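Side-chain contacts in light Chain (Clostridium botulinum, PDB 6BVD), which is the zinc-dependent protease domain of the mosaic botulinum neurotoxin type HA and probably cleaves a SNARE protein in nerve terminals: residues 124-127 with 128-131; 327-330 with 331-335; 382-386 with 387-391; 407-410 with 411-415. All coordinates share one frame; numbering follows the deposited sequence.

Interaction 1: 124-127 with 128-131; sequences YTQE and EQFT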
loop_
_atom_site.group_PDB
_atom_site.type_symbol
_atom_site.label_atom_id
_atom_site.label_comp_id
_atom_site.label_asym_id
_atom_site.label_seq_id
_atom_site.Cartn_x
_atom_site.Cartn_y
_atom_site.Cartn_z
ATOM N N TYR A 124 22.782 -25.734 -28.441
ATOM C CA TYR A 124 23.614 -26.914 -28.210
ATOM C C TYR A 124 22.917 -28.024 -27.424
ATOM O O TYR A 124 23.599 -28.795 -26.736
ATOM C CB TYR A 124 24.866 -26.492 -27.464
ATOM C CG TYR A 124 25.725 -25.567 -28.296
ATOM C CD1 TYR A 124 25.852 -25.750 -29.671
ATOM C CD2 TYR A 124 26.360 -24.489 -27.725
ATOM C CE1 TYR A 124 26.654 -24.874 -30.459
ATOM C CE2 TYR A 124 27.146 -23.612 -28.506
ATOM C CZ TYR A 124 27.279 -23.816 -29.858
ATOM O OH TYR A 124 28.058 -22.931 -30.613
ATOM N N THR A 125 21.587 -28.115 -27.533
ATOM C CA THR A 125 20.847 -29.264 -26.967
ATOM C C THR A 125 20.062 -29.935 -28.098
ATOM O O THR A 125 19.875 -29.339 -29.164
ATOM C CB THR A 125 19.897 -28.858 -25.794
ATOM O OG1 THR A 125 18.885 -27.952 -26.249
ATOM C CG2 THR A 125 20.659 -28.217 -24.642
ATOM N N GLN A 126 19.660 -31.197 -27.912
ATOM C CA GLN A 126 18.916 -31.937 -28.936
ATOM C C GLN A 126 17.541 -31.329 -29.248
ATOM O O GLN A 126 16.750 -31.073 -28.328
ATOM C CB GLN A 126 18.711 -33.400 -28.501
ATOM C CG GLN A 126 19.988 -34.172 -28.390
ATOM C CD GLN A 126 20.664 -33.990 -27.035
ATOM O OE1 GLN A 126 20.161 -33.265 -26.159
ATOM N NE2 GLN A 126 21.820 -34.636 -26.859
ATOM N N GLU A 127 17.233 -31.204 -30.540
ATOM C CA GLU A 127 15.975 -30.588 -30.987
ATOM C C GLU A 127 14.731 -31.387 -30.564
ATOM O O GLU A 127 13.686 -30.795 -30.311
ATOM C CB GLU A 127 15.974 -30.416 -32.505
ATOM C CG GLU A 127 17.154 -29.545 -32.990
ATOM C CD GLU A 127 17.067 -29.170 -34.461
ATOM O OE1 GLU A 127 15.951 -29.184 -35.024
ATOM O OE2 GLU A 127 18.124 -28.848 -35.052
ATOM N N GLU A 128 14.860 -32.713 -30.483
ATOM C CA GLU A 128 13.731 -33.598 -30.127
ATOM C C GLU A 128 13.368 -33.602 -28.653
ATOM O O GLU A 128 12.395 -34.238 -28.227
ATOM C CB GLU A 128 14.037 -35.048 -30.547
ATOM C CG GLU A 128 14.332 -35.212 -32.003
ATOM C CD GLU A 128 15.754 -34.807 -32.373
ATOM O OE1 GLU A 128 16.594 -34.598 -31.460
ATOM O OE2 GLU A 128 16.003 -34.643 -33.585
ATOM N N GLN A 129 14.139 -32.883 -27.865
ATOM C CA GLN A 129 14.061 -32.986 -26.421
ATOM C C GLN A 129 13.762 -31.653 -25.772
ATOM O O GLN A 129 14.331 -30.630 -26.175
ATOM C CB GLN A 129 15.380 -33.534 -25.897
ATOM C CG GLN A 129 15.329 -34.162 -24.544
ATOM C CD GLN A 129 16.669 -34.746 -24.148
ATOM O OE1 GLN A 129 17.718 -34.177 -24.447
ATOM N NE2 GLN A 129 16.640 -35.879 -23.455
ATOM N N PHE A 130 12.830 -31.656 -24.821
ATOM C CA PHE A 130 12.711 -30.568 -23.847
ATOM C C PHE A 130 13.792 -30.789 -22.794
ATOM O O PHE A 130 13.733 -31.767 -22.029
ATOM C CB PHE A 130 11.327 -30.523 -23.179
ATOM C CG PHE A 130 10.276 -29.762 -23.968
ATOM C CD1 PHE A 130 10.636 -28.764 -24.874
ATOM C CD2 PHE A 130 8.931 -30.082 -23.822
ATOM C CE1 PHE A 130 9.640 -28.090 -25.621
ATOM C CE2 PHE A 130 7.942 -29.416 -24.543
ATOM C CZ PHE A 130 8.297 -28.408 -25.441
ATOM N N THR A 131 14.794 -29.911 -22.770
ATOM C CA THR A 131 15.929 -30.056 -21.870
ATOM C C THR A 131 15.835 -29.162 -20.616
ATOM O O THR A 131 15.826 -27.919 -20.690
ATOM C CB THR A 131 17.229 -29.779 -22.631
ATOM O OG1 THR A 131 17.338 -30.739 -23.682
ATOM C CG2 THR A 131 18.418 -29.892 -21.726
HETATM O O HOH W 1 16.433 -29.194 -26.386
HETATM O O HOH W 2 13.760 -28.586 -28.408
#
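A type I beta turn running from Gln126 to Gln129 reverses the chain just before strand 129-130, and side chains on its two limbs meet across it. The turn is closed by Gln129 N donating to Gln126 O at 3.2 Å. The side chains of Gln126 and Gln129 run alongside each other in the same direction, their amide planes nearly perpendicular at 85°. Where the limbs spread apart, Thr125 and Thr131 approach tip to tip, with their CG2 methyls 4.0 Å apart. Their hydroxyls are bridged by a water held 2.8 Å from Thr125 OG1 and 3.2 Å from Thr131 OG1. This water sits between the two limbs and also lies within hydrogen-bonding distance of Gln126 O and Gln129 O, with more acceptors around it than it has protons to give; Thr125 OG1 has a further bond, to Asn122 N. At the corner, the bend of Glu128 at chi2 (79°) folds its carboxylate back, so that OE1 comes within 3.8 Å of Gln126 CB. Glu127 instead extends outward, and its OE1 stays 5.6 Å from Glu128 OE2. Basic neighbours Arg300 and Lys303 touch Glu127 and would probably temper this pairing of acidic groups. On the inner side Phe130 packs against helices 280-301 and 313-323, while strand 129-130 runs parallel to strand 306-307.

Interaction 2: 327-330 with 331-335; sequences AKDS and NGVYS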
loop_
_atom_site.group_PDB
_atom_site.type_symbol
_atom_site.label_atom_id
_atom_site.label_comp_id
_atom_site.label_asym_id
_atom_site.label_seq_id
_atom_site.Cartn_x
_atom_site.Cartn_y
_atom_site.Cartn_z
ATOM N N ALA A 327 1.486 -19.931 -35.102
ATOM C CA ALA A 327 0.343 -20.586 -35.735
ATOM C C ALA A 327 0.426 -22.112 -35.553
ATOM O O ALA A 327 1.520 -22.656 -35.515
ATOM C CB ALA A 327 0.303 -20.253 -37.199
ATOM N N LYS A 328 -0.720 -22.783 -35.425
ATOM C CA LYS A 328 -0.789 -24.251 -35.352
ATOM C C LYS A 328 -1.810 -24.776 -36.343
ATOM O O LYS A 328 -2.983 -24.426 -36.232
ATOM C CB LYS A 328 -1.152 -24.696 -33.942
ATOM C CG LYS A 328 -1.037 -26.196 -33.694
ATOM C CD LYS A 328 -1.538 -26.529 -32.299
ATOM C CE LYS A 328 -1.250 -27.983 -31.897
ATOM N NZ LYS A 328 -1.792 -28.263 -30.534
ATOM N N ASP A 329 -1.400 -25.567 -37.332
ATOM C CA ASP A 329 -2.370 -25.995 -38.348
ATOM C C ASP A 329 -3.171 -27.212 -37.883
ATOM O O ASP A 329 -3.003 -27.665 -36.748
ATOM C CB ASP A 329 -1.696 -26.237 -39.719
ATOM C CG ASP A 329 -0.798 -27.483 -39.765
ATOM O OD1 ASP A 329 -0.945 -28.415 -38.942
ATOM O OD2 ASP A 329 0.041 -27.539 -40.689
ATOM N N SER A 330 -4.052 -27.708 -38.746
ATOM C CA SER A 330 -4.979 -28.781 -38.389
ATOM C C SER A 330 -4.288 -30.106 -38.100
ATOM O O SER A 330 -4.898 -31.019 -37.546
ATOM C CB SER A 330 -6.022 -28.985 -39.484
ATOM O OG SER A 330 -5.418 -29.316 -40.722
ATOM N N ASN A 331 -3.030 -30.219 -38.512
ATOM C CA ASN A 331 -2.224 -31.393 -38.209
ATOM C C ASN A 331 -1.322 -31.219 -37.001
ATOM O O ASN A 331 -0.496 -32.075 -36.733
ATOM C CB ASN A 331 -1.370 -31.767 -39.422
ATOM C CG ASN A 331 -2.188 -32.394 -40.524
ATOM O OD1 ASN A 331 -3.051 -33.235 -40.262
ATOM N ND2 ASN A 331 -1.943 -31.975 -41.763
ATOM N N GLY A 332 -1.467 -30.110 -36.283
ATOM C CA GLY A 332 -0.660 -29.864 -35.107
ATOM C C GLY A 332 0.723 -29.288 -35.409
ATOM O O GLY A 332 1.582 -29.247 -34.520
ATOM N N VAL A 333 0.938 -28.818 -36.643
ATOM C CA VAL A 333 2.238 -28.272 -37.037
ATOM C C VAL A 333 2.367 -26.773 -36.730
ATOM O O VAL A 333 1.490 -25.977 -37.082
ATOM C CB VAL A 333 2.515 -28.533 -38.527
ATOM C CG1 VAL A 333 3.831 -27.898 -38.959
ATOM C CG2 VAL A 333 2.546 -30.050 -38.788
ATOM N N TYR A 334 3.458 -26.412 -36.051
ATOM C CA TYR A 334 3.710 -25.036 -35.635
ATOM C C TYR A 334 4.464 -24.252 -36.712
ATOM O O TYR A 334 5.346 -24.789 -37.384
ATOM C CB TYR A 334 4.491 -24.989 -34.306
ATOM C CG TYR A 334 3.774 -25.669 -33.148
ATOM C CD1 TYR A 334 2.695 -25.063 -32.515
ATOM C CD2 TYR A 334 4.204 -26.904 -32.670
ATOM C CE1 TYR A 334 2.025 -25.683 -31.454
ATOM C CE2 TYR A 334 3.536 -27.542 -31.601
ATOM C CZ TYR A 334 2.456 -26.923 -31.001
ATOM O OH TYR A 334 1.791 -27.550 -29.949
ATOM N N SER A 335 4.135 -22.975 -36.866
ATOM C CA SER A 335 4.932 -22.132 -37.764
ATOM C C SER A 335 4.810 -20.671 -37.353
ATOM O O SER A 335 3.970 -20.339 -36.529
ATOM C CB SER A 335 4.483 -22.302 -39.207
ATOM O OG SER A 335 3.169 -21.794 -39.390
HETATM O O HOH W 3 -0.180 -26.452 -28.548
HETATM O O HOH W 4 0.926 -30.207 -30.562
HETATM O O HOH W 5 0.732 -29.945 -41.636
#
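The aliphatic chain of Lys328 runs along the Tyr334 ring, with Lys328 CD 3.8 Å from Tyr334 CE1 in an oblique approach. Gly332 O stands over one face of the ring, nearer its margin than its centre, and a water lies in plane at the edge. That water accepts from both Lys328 NZ and Tyr334 OH, tying the ends of the two side chains together. Fully extended, Lys328 carries its CE to 3.6 Å from Tyr334 OH. A second flat group is the Asp329 carboxylate, whose OD1 is gripped from opposite faces of its plane by Asn331 N at 2.8 Å and Val333 N at 3.0 Å. A chi1 of 71°, which sets CG between the backbone N and carbonyl carbon, folds the carboxylate over the turn to take both bonds; the first forms an Asx turn. Its OD2 rests 3.4 Å from Val333 CB and accepts from a second water. The backbone makes a type I turn from Asp329 to Gly332 followed by a G1 bulge: Gly332 N donates to Asp329 O, Asp329 N to Val333 O, and Gly332 has positive phi (82°). Ala327 and Ser335 form the antiparallel hydrogen-bonded pair beyond. This small hairpin, on the protein surface, follows helix 313-323, whose Lys317 and Glu321 touch Tyr334; Tyr334 N donates to Asn302 OD1.

Interaction 3: 382-386 with 387-391; sequences LDDSI and YTEVD. With CA (calcium ion), chain C.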
loop_
_atom_site.group_PDB
_atom_site.type_symbol
_atom_site.label_atom_id
_atom_site.label_comp_id
_atom_site.label_asym_id
_atom_site.label_seq_id
_atom_site.Cartn_x
_atom_site.Cartn_y
_atom_site.Cartn_z
ATOM N N LEU A 382 10.958 3.439 3.164
ATOM C CA LEU A 382 9.962 2.658 3.914
ATOM C C LEU A 382 8.933 3.506 4.661
ATOM O O LEU A 382 7.921 2.979 5.094
ATOM C CB LEU A 382 10.669 1.745 4.923
ATOM C CG LEU A 382 11.400 0.544 4.327
ATOM C CD1 LEU A 382 12.214 -0.112 5.422
ATOM C CD2 LEU A 382 10.367 -0.405 3.817
ATOM N N ASP A 383 9.189 4.815 4.797
ATOM C CA ASP A 383 8.317 5.764 5.493
ATOM C C ASP A 383 7.220 6.326 4.569
ATOM O O ASP A 383 7.516 7.105 3.649
ATOM C CB ASP A 383 9.178 6.910 6.066
ATOM C CG ASP A 383 8.411 7.864 6.986
ATOM O OD1 ASP A 383 7.186 8.045 6.869
ATOM O OD2 ASP A 383 9.078 8.500 7.823
ATOM N N ASP A 384 5.959 5.975 4.846
ATOM C CA ASP A 384 4.846 6.340 3.961
ATOM C C ASP A 384 4.560 7.849 3.940
ATOM O O ASP A 384 3.794 8.304 3.093
ATOM C CB ASP A 384 3.572 5.570 4.357
ATOM C CG ASP A 384 3.570 4.121 3.801
ATOM O OD1 ASP A 384 3.875 3.935 2.613
ATOM O OD2 ASP A 384 3.319 3.169 4.573
ATOM N N SER A 385 5.141 8.618 4.863
ATOM C CA SER A 385 5.055 10.089 4.739
ATOM C C SER A 385 6.093 10.675 3.759
ATOM O O SER A 385 6.032 11.880 3.435
ATOM C CB SER A 385 5.224 10.771 6.106
ATOM O OG SER A 385 6.521 10.608 6.630
ATOM N N ILE A 386 7.031 9.843 3.286
ATOM C CA ILE A 386 8.095 10.267 2.346
ATOM C C ILE A 386 7.894 9.646 0.964
ATOM O O ILE A 386 8.002 10.297 -0.070
ATOM C CB ILE A 386 9.512 9.854 2.878
ATOM C CG1 ILE A 386 9.785 10.488 4.244
ATOM C CG2 ILE A 386 10.616 10.127 1.839
ATOM C CD1 ILE A 386 9.809 11.983 4.215
ATOM N N TYR A 387 7.607 8.346 0.964
ATOM C CA TYR A 387 7.494 7.590 -0.248
ATOM C C TYR A 387 6.376 6.558 -0.085
ATOM O O TYR A 387 6.396 5.803 0.878
ATOM C CB TYR A 387 8.836 6.900 -0.536
ATOM C CG TYR A 387 8.893 6.134 -1.816
ATOM C CD1 TYR A 387 9.241 6.764 -2.996
ATOM C CD2 TYR A 387 8.676 4.747 -1.849
ATOM C CE1 TYR A 387 9.317 6.078 -4.180
ATOM C CE2 TYR A 387 8.763 4.043 -3.050
ATOM C CZ TYR A 387 9.102 4.708 -4.210
ATOM O OH TYR A 387 9.226 4.026 -5.421
ATOM N N THR A 388 5.407 6.516 -0.990
ATOM C CA THR A 388 4.324 5.518 -0.865
ATOM C C THR A 388 4.240 4.548 -2.024
ATOM O O THR A 388 4.684 4.851 -3.156
ATOM C CB THR A 388 2.930 6.172 -0.758
ATOM O OG1 THR A 388 2.623 6.905 -1.964
ATOM C CG2 THR A 388 2.853 7.059 0.475
ATOM N N GLU A 389 3.651 3.369 -1.780
ATOM C CA GLU A 389 3.359 2.456 -2.913
ATOM C C GLU A 389 2.577 3.121 -4.054
ATOM O O GLU A 389 2.910 2.956 -5.216
ATOM C CB GLU A 389 2.511 1.243 -2.434
ATOM C CG GLU A 389 3.250 0.282 -1.468
ATOM C CD GLU A 389 3.184 0.668 0.005
ATOM O OE1 GLU A 389 2.611 1.731 0.412
ATOM O OE2 GLU A 389 3.754 -0.094 0.808
ATOM N N VAL A 390 1.506 3.828 -3.719
ATOM C CA VAL A 390 0.562 4.335 -4.727
ATOM C C VAL A 390 1.118 5.567 -5.465
ATOM O O VAL A 390 0.837 5.741 -6.662
ATOM C CB VAL A 390 -0.848 4.660 -4.088
ATOM C CG1 VAL A 390 -0.759 5.733 -2.998
ATOM C CG2 VAL A 390 -1.900 5.052 -5.142
ATOM N N ASP A 391 1.883 6.409 -4.778
ATOM C CA ASP A 391 2.314 7.708 -5.414
ATOM C C ASP A 391 3.808 7.991 -5.473
ATOM O O ASP A 391 4.241 9.009 -6.070
ATOM C CB ASP A 391 1.672 8.913 -4.674
ATOM C CG ASP A 391 0.150 8.962 -4.793
ATOM O OD1 ASP A 391 -0.399 8.646 -5.875
ATOM O OD2 ASP A 391 -0.504 9.317 -3.772
HETATM CA CA CA C . 3.079 1.635 2.882
#
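Metal coordination dominates the meeting of Asp384 with Glu389, which share one calcium ion. Asp384 grips it with both oxygens, OD2 lying 2.3 Å from the calcium, and Glu389 does the same less evenly, with OE1 at 2.5 Å and OE2 at 2.8 Å from it. The carboxylate planes are turned 41° against each other, and a bend at chi2 (86°) curls Glu389 back toward the ion. Hydrogen bonds shape the loop behind. Tyr387 N donates to Asp383 O at 3.0 Å, and Ile386 N bonds to the same carbonyl. Asp383 OD1 takes Ser385 N at 2.9 Å, an Asx turn, and also Ser385 OG from the same face, while its OD2 forms a salt bridge with Arg425. Thr388 OG1 accepts from Asp391 N in an ST motif. Van der Waals contact is confined but tight, Thr388 CG2 pressing to 3.0 Å from Asp384 O, while the Tyr387 ring turns away to reach Asp221 through its OH. Asp384 and Glu389 of the second subunit bind the same calcium. Four carboxylates thus converge on this cation, which bridges the two copies; its charge, with that of Lys95 from both subunits, probably offsets their repulsion.

Interaction 4: 407-410 with 411-415; sequences IGSD and INSIK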
loop_
_atom_site.group_PDB
_atom_site.type_symbol
_atom_site.label_atom_id
_atom_site.label_comp_id
_atom_site.label_asym_id
_atom_site.label_seq_id
_atom_site.Cartn_x
_atom_site.Cartn_y
_atom_site.Cartn_z
ATOM N N ILE A 407 14.700 18.160 -5.656
ATOM C CA ILE A 407 15.543 18.163 -4.469
ATOM C C ILE A 407 16.412 19.420 -4.346
ATOM O O ILE A 407 17.181 19.560 -3.400
ATOM C CB ILE A 407 16.448 16.894 -4.426
ATOM C CG1 ILE A 407 17.242 16.755 -5.718
ATOM C CG2 ILE A 407 15.562 15.652 -4.197
ATOM C CD1 ILE A 407 18.291 15.603 -5.712
ATOM N N GLY A 408 16.294 20.339 -5.287
ATOM C CA GLY A 408 17.087 21.559 -5.206
ATOM C C GLY A 408 17.514 22.078 -6.564
ATOM O O GLY A 408 17.268 21.455 -7.586
ATOM N N SER A 409 18.199 23.216 -6.578
ATOM C CA SER A 409 18.579 23.839 -7.831
ATOM C C SER A 409 19.734 23.112 -8.537
ATOM O O SER A 409 19.641 22.826 -9.730
ATOM C CB SER A 409 18.933 25.311 -7.581
ATOM O OG SER A 409 20.046 25.398 -6.712
ATOM N N ASP A 410 20.821 22.839 -7.824
ATOM C CA ASP A 410 21.933 22.071 -8.391
ATOM C C ASP A 410 22.782 21.456 -7.291
ATOM O O ASP A 410 22.514 21.689 -6.113
ATOM C CB ASP A 410 22.793 22.971 -9.296
ATOM C CG ASP A 410 23.347 24.198 -8.564
ATOM O OD1 ASP A 410 23.202 24.297 -7.325
ATOM O OD2 ASP A 410 23.927 25.083 -9.235
ATOM N N ILE A 411 23.825 20.711 -7.670
ATOM C CA ILE A 411 24.663 20.015 -6.695
ATOM C C ILE A 411 25.272 21.029 -5.727
ATOM O O ILE A 411 25.270 20.827 -4.511
ATOM C CB ILE A 411 25.794 19.192 -7.354
ATOM C CG1 ILE A 411 25.226 17.980 -8.099
ATOM C CG2 ILE A 411 26.738 18.660 -6.294
ATOM C CD1 ILE A 411 24.612 16.928 -7.175
ATOM N N ASN A 412 25.789 22.126 -6.273
ATOM C CA ASN A 412 26.380 23.181 -5.450
ATOM C C ASN A 412 25.498 23.681 -4.311
ATOM O O ASN A 412 25.920 23.672 -3.165
ATOM C CB ASN A 412 26.746 24.376 -6.328
ATOM C CG ASN A 412 27.923 24.097 -7.222
ATOM O OD1 ASN A 412 28.798 23.294 -6.880
ATOM N ND2 ASN A 412 27.966 24.768 -8.374
ATOM N N SER A 413 24.269 24.085 -4.612
ATOM C CA SER A 413 23.368 24.580 -3.570
ATOM C C SER A 413 23.033 23.497 -2.550
ATOM O O SER A 413 23.020 23.743 -1.341
ATOM C CB SER A 413 22.080 25.128 -4.177
ATOM O OG SER A 413 21.270 24.077 -4.658
ATOM N N ILE A 414 22.754 22.298 -3.054
ATOM C CA ILE A 414 22.453 21.150 -2.202
ATOM C C ILE A 414 23.615 20.858 -1.250
ATOM O O ILE A 414 23.420 20.668 -0.044
ATOM C CB ILE A 414 22.144 19.893 -3.053
ATOM C CG1 ILE A 414 20.858 20.121 -3.866
ATOM C CG2 ILE A 414 22.028 18.655 -2.165
ATOM C CD1 ILE A 414 20.527 19.020 -4.873
ATOM N N LYS A 415 24.826 20.845 -1.800
ATOM C CA LYS A 415 26.015 20.560 -1.017
ATOM C C LYS A 415 26.185 21.594 0.096
ATOM O O LYS A 415 26.510 21.244 1.232
ATOM C CB LYS A 415 27.249 20.531 -1.919
ATOM C CG LYS A 415 28.421 19.742 -1.367
ATOM C CD LYS A 415 29.614 19.800 -2.317
ATOM C CE LYS A 415 29.243 19.311 -3.713
ATOM N NZ LYS A 415 30.362 19.491 -4.688
HETATM O O HOH W 6 19.078 23.706 -3.533
#
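Asp410 occupies the N-cap of helix 411-419 and meets the first helical turn along its whole side chain. From CB, which lies beside Ile411 N, a chi1 of 58° tucks CG in over the backbone and swings the carboxylate over the helix start. There OD1 accepts from Ser413 N at 2.9 Å, an almost straight bond (169° at the hydrogen). The same OD1 lies 3.7 Å from Asn412 CB, and OD2 ends 4.1 Å from Asn412 ND2, the carboxylate and amide planes standing 81° apart. The backbone of Asp410 serves the helix as well, since its O receives Ile414 N at 3.1 Å. Ser413 turns its hydroxyl back toward the preceding loop, where its OG and Ser409 OG share a hydrogen bond of 2.7 Å in which either may donate. A water accepting from Ser409 N also bonds to Ser413 OG. Beside this polar cluster, Ile414 crosses Ile407 at a slant, with CD1 4.1 Å from Ile407 CG1. Gly408 passes close by, its CA 4.3 Å from Ile414 CG1. Ile411 and Ile414 join the start of the helix to the sheet by packing on Leu217 of strand 215-219, a surface shared by Ile407 on the edge strand; Ile407 and Ile411 also touch Phe376. On the polar side, the carboxylate satisfies a backbone N-H of the first turn that has no helical carbonyl before it, and its negative charge would probably complement the positive end of the helix dipole.

In the fold
All four contacts are local reversals or caps of the chain, yet their settings differ. Interactions 1, 2 and 4 are surface contacts, whereas interaction 3 is partly buried where two copies of the protein meet. Interactions 1 and 2 have centres about 20 Å apart and share a neighbour, helix 313-323, which receives Phe130 of one and Tyr334 of the other. Interactions 3 and 4 follow strand 373-377 in the chain, with centres about 23 Å apart. Water bridges the threonines of the first turn and the lysine-tyrosine pair of the hairpin; calcium links the acidic groups of 382-391; and helix capping over an isoleucine cluster characterises 407-415.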